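Local coordinates for protein succinate-semialdehyde dehydrogenase (NAD(P)(+)) (Marinobacter aquaeolei, PDB 3RH9) that probably oxidises succinate semialdehyde to succinate with NAD+ or NADP+ as electron acceptor, as a member of the aldehyde dehydrogenase family, at residues V244-E248 with Q249-L253; M211-A214 with S215-G218. All blocks are in the same frame, centred on the assembly; numbering follows the deposited sequence.

Overall arrangement
From the N terminus, contact 2 comes first: after strand 207-209, which lies at one edge of its sheet, residues 211-214 turn into helix 214-223. The chain then adds strand 229-233 and helix 236-245. Contact 1 closes the loop from that helix to strand 252-256, completing the beta-alpha-beta unit whose two parallel strands are neighbours in the sheet. The contacts follow in series, neither nested nor crossed, with centres about 18 Å apart and nearest atoms about 7 Å apart. Asp245 and Thr246 of contact 1 rest on Cys222 of the helix begun at contact 2. Contact 1 also meets the second subunit, whereas contact 2 lies within one chain.

Contact 1 (V244-E248 with Q249-L253); sequences VDTAE and QVKKL
Gln249 ends the short helix-like turn 247-249, which the next residue closes by bonding back to Ala247. Its amide reaches Glu223 through a weak hydrogen bond, so a long polar side chain suits this partly exposed place. Val250 turns the chain back with left-handed backbone angles (phi 55°, psi 52°). Its N donates a weak, bent bond to Ala247 O at 2.9 Å, and its CG2 methyl lies 3.4 Å from that same oxygen. One residue on, Lys251 N meets Thr246 O at 3.2 Å in a nearly straight bond, tilted from the carbonyl plane. This outer bond and the weak inner one, closed round a left-handed residue, have the pattern of a Schellman motif; it ends the turn that follows helix 236-245 and sends the chain on to strand 252-256. The Lys251 side chain runs at about a right angle to that of Thr246: CB faces Thr246 CB at 3.7 Å, and CE lies 3.7 Å from Thr246 CG2. Its aliphatic length thus covers the threonine while NZ is carried off to Val227 O. At Leu253, the CD1 methyl approaches Thr246 OG1 to 3.6 Å and CD2 lies 3.8 Å from the same oxygen. With chi1 at 50°, OG1 sits between backbone N and carbonyl carbon, where it bonds to Leu242 O in the preceding helix turn and leaves CG2 for the lysine. With an alanine here, Leu242 O would probably lose its hydroxyl partner and a gap would open beside the methylenes of Lys251. A small beta-branched side chain therefore serves two chemistries in a buried position: its polar branch ties back to the helix, its methyl packs on the outgoing chain, and the turn itself is held by backbone bonds.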
loop_
_atom_site.group_PDB
_atom_site.type_symbol
_atom_site.label_atom_id
_atom_site.label_comp_id
_atom_site.label_asym_id
_atom_site.label_seq_id
_atom_site.Cartn_x
_atom_site.Cartn_y
_atom_site.Cartn_z
ATOM N N VAL A 244 -0.089 7.913 -11.008
ATOM C CA VAL A 244 0.880 8.763 -11.668
ATOM C C VAL A 244 0.894 10.165 -11.074
ATOM O O VAL A 244 1.951 10.722 -10.798
ATOM C CB VAL A 244 0.573 8.857 -13.177
ATOM C CG1 VAL A 244 1.333 10.047 -13.835
ATOM C CG2 VAL A 244 0.876 7.534 -13.870
ATOM N N ASP A 245 -0.281 10.742 -10.879
ATOM C CA ASP A 245 -0.362 12.128 -10.432
ATOM C C ASP A 245 0.006 12.313 -8.971
ATOM O O ASP A 245 0.137 13.447 -8.519
ATOM C CB ASP A 245 -1.753 12.712 -10.703
ATOM C CG ASP A 245 -1.986 13.008 -12.176
ATOM O OD1 ASP A 245 -1.000 13.249 -12.916
ATOM O OD2 ASP A 245 -3.158 12.998 -12.604
ATOM N N THR A 246 0.155 11.227 -8.215
ATOM C CA THR A 246 0.563 11.387 -6.820
ATOM C C THR A 246 1.922 10.795 -6.537
ATOM O O THR A 246 2.319 10.696 -5.379
ATOM C CB THR A 246 -0.418 10.752 -5.828
ATOM O OG1 THR A 246 -0.691 9.406 -6.232
ATOM C CG2 THR A 246 -1.725 11.549 -5.750
ATOM N N ALA A 247 2.641 10.414 -7.578
ATOM C CA ALA A 247 3.899 9.720 -7.378
ATOM C C ALA A 247 4.976 10.603 -6.762
ATOM O O ALA A 247 5.795 10.135 -5.995
ATOM C CB ALA A 247 4.390 9.111 -8.679
ATOM N N GLU A 248 4.977 11.879 -7.106
ATOM C CA GLU A 248 6.017 12.772 -6.642
ATOM C C GLU A 248 6.013 12.883 -5.135
ATOM O O GLU A 248 7.071 12.843 -4.494
ATOM C CB GLU A 248 5.841 14.142 -7.265
ATOM C CG GLU A 248 6.319 14.179 -8.695
ATOM C CD GLU A 248 7.825 13.980 -8.800
ATOM O OE1 GLU A 248 8.552 14.538 -7.942
ATOM O OE2 GLU A 248 8.277 13.272 -9.733
ATOM N N GLN A 249 4.828 13.022 -4.555
ATOM C CA GLN A 249 4.741 13.040 -3.102
ATOM C C GLN A 249 4.763 11.650 -2.507
ATOM O O GLN A 249 4.831 11.503 -1.283
ATOM C CB GLN A 249 3.494 13.766 -2.641
ATOM C CG GLN A 249 3.487 15.225 -3.013
ATOM C CD GLN A 249 2.448 15.988 -2.232
ATOM O OE1 GLN A 249 2.325 15.834 -1.001
ATOM N NE2 GLN A 249 1.684 16.822 -2.942
ATOM N N VAL A 250 4.710 10.639 -3.375
ATOM C CA VAL A 250 4.629 9.252 -2.939
ATOM C C VAL A 250 3.425 9.093 -2.005
ATOM O O VAL A 250 3.545 8.594 -0.906
ATOM C CB VAL A 250 5.919 8.811 -2.219
ATOM C CG1 VAL A 250 5.974 7.311 -2.100
ATOM C CG2 VAL A 250 7.132 9.309 -2.953
ATOM N N LYS A 251 2.256 9.535 -2.445
ATOM C CA LYS A 251 1.099 9.505 -1.581
ATOM C C LYS A 251 0.682 8.077 -1.266
ATOM O O LYS A 251 0.774 7.180 -2.095
ATOM C CB LYS A 251 -0.062 10.265 -2.209
ATOM C CG LYS A 251 -0.081 11.761 -1.935
ATOM C CD LYS A 251 -1.510 12.283 -1.989
ATOM C CE LYS A 251 -1.630 13.615 -2.719
ATOM N NZ LYS A 251 -1.425 14.771 -1.866
ATOM N N LYS A 252 0.216 7.869 -0.052
ATOM C CA LYS A 252 -0.418 6.615 0.300
ATOM C C LYS A 252 -1.773 6.500 -0.413
ATOM O O LYS A 252 -2.608 7.388 -0.315
ATOM C CB LYS A 252 -0.579 6.532 1.819
ATOM C CG LYS A 252 -1.321 5.314 2.285
ATOM C CD LYS A 252 -1.007 5.005 3.750
ATOM C CE LYS A 252 -1.661 3.712 4.144
ATOM N NZ LYS A 252 -1.388 3.383 5.547
ATOM N N LEU A 253 -1.980 5.417 -1.154
ATOM C CA LEU A 253 -3.254 5.205 -1.861
ATOM C C LEU A 253 -3.956 3.901 -1.481
ATOM O O LEU A 253 -3.321 2.870 -1.312
ATOM C CB LEU A 253 -3.045 5.221 -3.375
ATOM C CG LEU A 253 -2.256 6.380 -3.990
ATOM C CD1 LEU A 253 -1.891 6.074 -5.460
ATOM C CD2 LEU A 253 -3.038 7.676 -3.868
#

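Contact 2 (M211-A214 with S215-G218); sequences MGKA and SVIG
Ile217 has CG1 beside its backbone N (chi1 -81°) and a second torsion of 78°, which together fold CD1 back over the start of the helix, 3.4 Å from Lys213 O and 3.9 Å from Met211 O. Lys213 has its CG anti to the backbone N and a chain extended until its last torsion, where it bends and turns NZ towards a water. That water accepts a bond from Ser215 N at 3.0 Å and a weak one from Lys213 NZ, so it occupies one of the amides at the helix start. Lys213 is the N-cap of helix 214-223, which follows strand 207-209 in what is probably the Rossmann-like cofactor-binding domain usual in aldehyde dehydrogenases. Its carbonyl O takes Ile217 N at 3.2 Å in a nearly straight helical bond, and Ala214 O takes Gly218 N at 2.8 Å in a somewhat bent one. Val216 lays CG2 against Lys213 CB at 4.1 Å, flanking the first turn. Ahead of the cap, Gly212 adopts backbone angles (phi 136°) at which a CB would press on Met211 O, so glycine is called for. Met211, a selenomethionine in the crystal, turns away from the helix to pack on Met190 and Ile191 of helix 188-197.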
loop_
_atom_site.group_PDB
_atom_site.type_symbol
_atom_site.label_atom_id
_atom_site.label_comp_id
_atom_site.label_asym_id
_atom_site.label_seq_id
_atom_site.Cartn_x
_atom_site.Cartn_y
_atom_site.Cartn_z
HETATM N N MSE A 211 -18.046 18.919 -4.582
HETATM C CA MSE A 211 -18.686 18.376 -5.769
HETATM C C MSE A 211 -18.432 19.250 -6.954
HETATM O O MSE A 211 -18.198 20.441 -6.813
HETATM C CB MSE A 211 -20.176 18.288 -5.576
HETATM C CG MSE A 211 -20.528 18.071 -4.145
HETATM SE SE MSE A 211 -22.407 17.779 -3.880
HETATM C CE MSE A 211 -22.307 15.884 -3.479
ATOM N N GLY A 212 -18.488 18.639 -8.128
ATOM C CA GLY A 212 -18.311 19.356 -9.371
ATOM C C GLY A 212 -17.406 18.605 -10.317
ATOM O O GLY A 212 -17.374 17.376 -10.331
ATOM N N LYS A 213 -16.654 19.360 -11.102
ATOM C CA LYS A 213 -15.868 18.815 -12.201
ATOM C C LYS A 213 -14.725 17.964 -11.661
ATOM O O LYS A 213 -13.981 18.400 -10.790
ATOM C CB LYS A 213 -15.344 19.970 -13.064
ATOM C CG LYS A 213 -14.838 19.563 -14.423
ATOM C CD LYS A 213 -14.533 20.785 -15.300
ATOM C CE LYS A 213 -13.781 20.398 -16.584
ATOM N NZ LYS A 213 -14.582 19.503 -17.495
ATOM N N ALA A 214 -14.591 16.747 -12.174
ATOM C CA ALA A 214 -13.570 15.810 -11.704
ATOM C C ALA A 214 -12.136 16.350 -11.796
ATOM O O ALA A 214 -11.385 16.317 -10.818
ATOM C CB ALA A 214 -13.693 14.511 -12.439
ATOM N N SER A 215 -11.754 16.838 -12.971
ATOM C CA SER A 215 -10.480 17.556 -13.124
ATOM C C SER A 215 -10.174 18.475 -11.955
ATOM O O SER A 215 -9.114 18.370 -11.351
ATOM C CB SER A 215 -10.471 18.413 -14.396
ATOM O OG SER A 215 -10.192 17.629 -15.536
ATOM N N VAL A 216 -11.098 19.392 -11.664
ATOM C CA VAL A 216 -10.877 20.433 -10.663
ATOM C C VAL A 216 -10.630 19.849 -9.289
ATOM O O VAL A 216 -9.566 20.059 -8.707
ATOM C CB VAL A 216 -12.064 21.440 -10.573
ATOM C CG1 VAL A 216 -11.919 22.333 -9.342
ATOM C CG2 VAL A 216 -12.171 22.290 -11.851
ATOM N N ILE A 217 -11.616 19.111 -8.781
ATOM C CA ILE A 217 -11.506 18.505 -7.466
ATOM C C ILE A 217 -10.281 17.603 -7.393
ATOM O O ILE A 217 -9.449 17.738 -6.486
ATOM C CB ILE A 217 -12.764 17.703 -7.082
ATOM C CG1 ILE A 217 -13.848 18.642 -6.572
ATOM C CG2 ILE A 217 -12.457 16.758 -5.955
ATOM C CD1 ILE A 217 -14.585 19.386 -7.638
ATOM N N GLY A 218 -10.174 16.694 -8.362
ATOM C CA GLY A 218 -9.123 15.695 -8.362
ATOM C C GLY A 218 -7.742 16.309 -8.286
ATOM O O GLY A 218 -6.851 15.763 -7.639
HETATM O O HOH W 1 -13.358 17.021 -15.558
#